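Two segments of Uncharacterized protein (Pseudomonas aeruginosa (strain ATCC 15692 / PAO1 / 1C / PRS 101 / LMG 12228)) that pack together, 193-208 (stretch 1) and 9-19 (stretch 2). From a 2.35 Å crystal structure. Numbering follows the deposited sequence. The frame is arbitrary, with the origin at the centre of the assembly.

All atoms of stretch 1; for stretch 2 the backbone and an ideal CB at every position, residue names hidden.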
# COMPACT_ATOMS: atom_id res chain seq x y z
N LEU A 193 -11.73 -18.89 -3.06
CA LEU A 193 -10.90 -17.71 -2.95
C LEU A 193 -9.45 -18.04 -3.36
O LEU A 193 -9.09 -19.20 -3.43
CB LEU A 193 -10.95 -17.16 -1.51
CG LEU A 193 -12.33 -16.72 -0.98
CD1 LEU A 193 -12.22 -16.17 0.45
CD2 LEU A 193 -12.95 -15.65 -1.91
N PRO A 194 -8.64 -17.01 -3.69
CA PRO A 194 -7.22 -17.20 -3.97
C PRO A 194 -6.47 -17.78 -2.77
O PRO A 194 -6.84 -17.52 -1.65
CB PRO A 194 -6.73 -15.78 -4.28
CG PRO A 194 -7.92 -15.08 -4.76
CD PRO A 194 -9.06 -15.62 -3.96
N HIS A 195 -5.42 -18.55 -3.03
CA HIS A 195 -4.63 -19.18 -1.97
C HIS A 195 -3.14 -19.02 -2.35
O HIS A 195 -2.74 -19.32 -3.48
CB HIS A 195 -5.05 -20.64 -1.84
CG HIS A 195 -4.59 -21.30 -0.59
ND1 HIS A 195 -3.26 -21.40 -0.23
CD2 HIS A 195 -5.28 -21.97 0.36
CE1 HIS A 195 -3.16 -22.06 0.91
NE2 HIS A 195 -4.37 -22.43 1.29
N ALA A 196 -2.33 -18.53 -1.42
CA ALA A 196 -0.91 -18.28 -1.70
C ALA A 196 -0.18 -19.54 -2.18
O ALA A 196 0.80 -19.46 -2.92
CB ALA A 196 -0.23 -17.71 -0.48
N GLU A 197 -0.65 -20.71 -1.75
CA GLU A 197 -0.06 -21.97 -2.21
C GLU A 197 -0.12 -22.10 -3.74
O GLU A 197 0.83 -22.55 -4.39
CB GLU A 197 -0.76 -23.16 -1.57
CG GLU A 197 -0.28 -24.50 -2.11
CD GLU A 197 -0.91 -25.69 -1.43
OE1 GLU A 197 -1.76 -25.51 -0.53
OE2 GLU A 197 -0.55 -26.83 -1.80
N ASP A 198 -1.24 -21.69 -4.32
CA ASP A 198 -1.40 -21.79 -5.77
C ASP A 198 -0.77 -20.59 -6.47
O ASP A 198 -0.28 -20.72 -7.61
CB ASP A 198 -2.89 -21.93 -6.10
CG ASP A 198 -3.51 -23.10 -5.34
OD1 ASP A 198 -3.17 -24.26 -5.65
OD2 ASP A 198 -4.30 -22.84 -4.41
N LEU A 199 -0.73 -19.45 -5.78
CA LEU A 199 0.07 -18.31 -6.24
C LEU A 199 1.53 -18.73 -6.37
O LEU A 199 2.20 -18.40 -7.35
CB LEU A 199 -0.05 -17.14 -5.27
CG LEU A 199 0.97 -16.00 -5.40
CD1 LEU A 199 0.86 -15.38 -6.76
CD2 LEU A 199 0.70 -14.96 -4.33
N LEU A 200 2.01 -19.48 -5.37
CA LEU A 200 3.38 -19.99 -5.34
C LEU A 200 3.67 -20.90 -6.54
O LEU A 200 4.71 -20.77 -7.19
CB LEU A 200 3.63 -20.72 -4.02
CG LEU A 200 5.06 -21.18 -3.75
CD1 LEU A 200 6.02 -20.00 -3.68
CD2 LEU A 200 5.11 -22.00 -2.46
N SER A 201 2.74 -21.79 -6.87
CA SER A 201 2.87 -22.62 -8.08
C SER A 201 3.07 -21.76 -9.33
O SER A 201 4.01 -21.97 -10.12
CB SER A 201 1.64 -23.51 -8.26
OG SER A 201 1.47 -24.35 -7.13
N LEU A 202 2.19 -20.78 -9.50
CA LEU A 202 2.23 -19.89 -10.67
C LEU A 202 3.53 -19.06 -10.70
O LEU A 202 4.14 -18.91 -11.76
CB LEU A 202 0.99 -18.97 -10.68
CG LEU A 202 -0.31 -19.75 -10.95
CD1 LEU A 202 -1.60 -18.91 -10.75
CD2 LEU A 202 -0.28 -20.32 -12.36
N ALA A 203 3.96 -18.56 -9.54
CA ALA A 203 5.22 -17.83 -9.44
C ALA A 203 6.42 -18.70 -9.89
O ALA A 203 7.33 -18.19 -10.54
CB ALA A 203 5.43 -17.35 -8.02
N GLY A 204 6.40 -19.98 -9.53
CA GLY A 204 7.44 -20.91 -9.98
C GLY A 204 7.56 -20.99 -11.50
O GLY A 204 8.66 -20.93 -12.06
N PHE A 205 6.42 -21.10 -12.19
CA PHE A 205 6.43 -21.13 -13.65
C PHE A 205 6.94 -19.79 -14.20
O PHE A 205 7.78 -19.76 -15.10
CB PHE A 205 5.04 -21.47 -14.21
CG PHE A 205 4.61 -22.89 -13.95
CD1 PHE A 205 5.17 -23.95 -14.66
CD2 PHE A 205 3.64 -23.18 -12.98
CE1 PHE A 205 4.78 -25.26 -14.41
CE2 PHE A 205 3.25 -24.49 -12.73
CZ PHE A 205 3.81 -25.54 -13.45
N ALA A 206 6.47 -18.69 -13.62
CA ALA A 206 6.83 -17.37 -14.09
C ALA A 206 8.30 -17.08 -13.85
O ALA A 206 9.00 -16.52 -14.70
CB ALA A 206 5.94 -16.30 -13.41
N TRP A 207 8.80 -17.50 -12.69
CA TRP A 207 10.20 -17.26 -12.34
C TRP A 207 11.13 -18.04 -13.28
O TRP A 207 12.16 -17.51 -13.71
CB TRP A 207 10.45 -17.65 -10.88
CG TRP A 207 11.86 -17.41 -10.37
CD1 TRP A 207 12.74 -18.35 -9.92
CD2 TRP A 207 12.53 -16.13 -10.23
NE1 TRP A 207 13.91 -17.75 -9.51
CE2 TRP A 207 13.81 -16.39 -9.68
CE3 TRP A 207 12.17 -14.81 -10.52
CZ2 TRP A 207 14.74 -15.38 -9.43
CZ3 TRP A 207 13.09 -13.80 -10.26
CH2 TRP A 207 14.36 -14.09 -9.72
N ALA A 208 10.76 -19.28 -13.58
CA ALA A 208 11.55 -20.12 -14.50
C ALA A 208 11.57 -19.58 -15.92
O ALA A 208 12.48 -19.90 -16.67
CB ALA A 208 11.02 -21.55 -14.50
N UNK A 9 18.41 -24.49 -6.64
CA UNK A 9 16.99 -24.47 -6.30
C UNK A 9 16.53 -23.11 -5.80
O UNK A 9 17.24 -22.46 -5.03
CB UNK A 9 16.69 -25.53 -5.24
N UNK A 10 15.36 -22.67 -6.25
CA UNK A 10 14.88 -21.32 -5.97
C UNK A 10 14.15 -21.21 -4.65
O UNK A 10 13.44 -22.11 -4.23
CB UNK A 10 13.96 -20.85 -7.10
N UNK A 11 14.29 -20.05 -4.03
CA UNK A 11 13.51 -19.77 -2.84
C UNK A 11 12.57 -18.63 -3.17
O UNK A 11 13.01 -17.54 -3.51
CB UNK A 11 14.40 -19.43 -1.64
N UNK A 12 11.27 -18.90 -3.13
CA UNK A 12 10.24 -17.92 -3.51
C UNK A 12 9.25 -17.68 -2.39
O UNK A 12 8.75 -18.62 -1.77
CB UNK A 12 9.49 -18.39 -4.76
N UNK A 13 8.92 -16.41 -2.19
CA UNK A 13 7.94 -15.99 -1.19
C UNK A 13 6.68 -15.52 -1.93
O UNK A 13 6.76 -14.76 -2.91
CB UNK A 13 8.50 -14.89 -0.29
N UNK A 14 5.52 -15.98 -1.47
CA UNK A 14 4.25 -15.63 -2.08
C UNK A 14 3.27 -15.11 -1.04
O UNK A 14 3.25 -15.60 0.09
CB UNK A 14 3.66 -16.84 -2.81
N UNK A 15 2.51 -14.08 -1.40
CA UNK A 15 1.48 -13.58 -0.51
C UNK A 15 0.24 -13.09 -1.26
O UNK A 15 0.33 -12.56 -2.37
CB UNK A 15 2.05 -12.45 0.35
N UNK A 16 -0.93 -13.28 -0.65
CA UNK A 16 -2.15 -12.78 -1.24
C UNK A 16 -3.06 -12.15 -0.18
O UNK A 16 -3.35 -12.75 0.85
CB UNK A 16 -2.88 -13.91 -1.97
N UNK A 17 -3.52 -10.94 -0.47
CA UNK A 17 -4.41 -10.19 0.41
C UNK A 17 -5.56 -9.57 -0.36
O UNK A 17 -6.14 -8.58 0.07
CB UNK A 17 -3.63 -9.10 1.15
N UNK A 18 -5.89 -10.17 -1.49
CA UNK A 18 -6.91 -9.60 -2.39
C UNK A 18 -8.33 -9.82 -1.88
O UNK A 18 -9.30 -9.27 -2.42
CB UNK A 18 -6.77 -10.21 -3.79
N UNK A 19 -8.47 -10.73 -0.92
CA UNK A 19 -9.79 -11.05 -0.40
C UNK A 19 -9.80 -10.90 1.10
O UNK A 19 -8.83 -10.42 1.67
CB UNK A 19 -10.21 -12.47 -0.80

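Helix 196-208 runs across strand 12-16 at 133° between their N-to-C directions, with the axes 7.2 Å apart at closest approach. Because side chains of a strand alternate, 12, 14 and 16 point toward the helix, while 13 and 15 point away.

Position 9 has nothing of stretch 1 within 5.5 Å of its ideal CB, and stretch 1 sets no preference there; it is Met9. At position 10 the CA-to-CB bond points toward the helix, and the ideal CB lies 3.9 Å from Trp207 NE1. A small polar group would suit this indole edge, as would a small apolar one. The residue is Ser10, whose OG lies 3.2 Å from Trp207 NE1, near the ring plane. A water also lies close to both, 2.7 Å from Ser10 OG and accepting from Trp207 NE1 at 3.0 Å.

Position 11 points away, unconstrained by stretch 1; it is Thr11. Position 12 turns back toward a hollow lined by Leu200, Ala203, Gly204 and one face of Trp207. The ideal CB is 4.0 Å from Leu200 CD1 but 5.3 Å from Ala203 CB, leaving room for a longer apolar chain such as leucine, isoleucine or methionine. The residue is Leu12, in the m,t rotamer. Its CD1 reaches Gly204 CA at 3.8 Å, where the helix has no side chain, while CD2 sits 4.0 Å from the centroid of the Trp207 five-membered ring, almost on the ring normal, in a CH-pi contact.

Position 13 points away; it is Leu13. Position 14 faces the helix at close range: its ideal CB is 3.8 Å from Leu199 CD2, 3.9 Å from Ala196 O and 4.0 Å from Leu200 N. Such tight surroundings favour a small residue, alanine or perhaps serine. Ala14 fits, its CB packing against Leu199 CD2 and Leu200 CD1.

Position 15 points away and holds Leu15, which meets the helix mainly through its backbone: Leu15 O lies 3.1 Å from Leu199 CD2. At 16 the bond again points toward stretch 1, with the ideal CB 4.4 Å from Leu199 CD2 and 4.9 Å from Pro194 CB. Apolar or medium polar chains could both be accommodated. In Asp16, OD2 lies 3.7 Å from Pro194 CB and accepts from the N and OG of the residue at 18.

Position 17, out of reach, is Thr17. Position 18 points toward Pro194, its ideal CB 5.1 Å from Pro194 CG, and admits a modest side chain; Ser18 places OG 3.7 Å from Pro194 CG. Position 19 faces Leu193 and Pro194, inviting a branched or apolar group. Thr19 packs CG2 3.5 Å from Pro194 CD.

Stretch 2, residues 9-19: MSTLLALDTST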
# COMPACT_ATOMS: atom_id res chain seq x y z
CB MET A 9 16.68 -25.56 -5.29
CG MET A 9 16.70 -26.93 -5.96
SD MET A 9 15.87 -28.23 -5.03
CE MET A 9 17.02 -28.45 -3.67
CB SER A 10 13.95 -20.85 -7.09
OG SER A 10 14.64 -20.67 -8.31
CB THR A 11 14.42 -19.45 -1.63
OG1 THR A 11 15.27 -20.58 -1.37
CG2 THR A 11 13.59 -19.19 -0.39
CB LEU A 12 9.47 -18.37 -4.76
CG LEU A 12 10.24 -18.58 -6.06
CD1 LEU A 12 9.31 -19.10 -7.16
CD2 LEU A 12 10.96 -17.28 -6.49
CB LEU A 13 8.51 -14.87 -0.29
CG LEU A 13 7.62 -14.31 0.82
CD1 LEU A 13 7.33 -15.40 1.86
CD2 LEU A 13 8.26 -13.08 1.49
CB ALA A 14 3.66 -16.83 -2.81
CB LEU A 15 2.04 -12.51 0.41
CG LEU A 15 2.59 -11.22 -0.11
CD1 LEU A 15 1.44 -10.24 -0.32
CD2 LEU A 15 3.59 -10.72 0.94
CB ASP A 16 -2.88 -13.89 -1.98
CG ASP A 16 -3.92 -13.34 -2.94
OD1 ASP A 16 -3.58 -13.18 -4.13
OD2 ASP A 16 -5.04 -13.02 -2.51
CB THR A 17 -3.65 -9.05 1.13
OG1 THR A 17 -3.03 -8.22 0.14
CG2 THR A 17 -2.59 -9.60 2.05
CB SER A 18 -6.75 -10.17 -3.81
OG SER A 18 -7.04 -11.56 -3.85
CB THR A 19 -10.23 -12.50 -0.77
OG1 THR A 19 -9.38 -13.46 -0.13
CG2 THR A 19 -10.18 -12.71 -2.27
O HOH W 1 16.41 -18.62 -8.17
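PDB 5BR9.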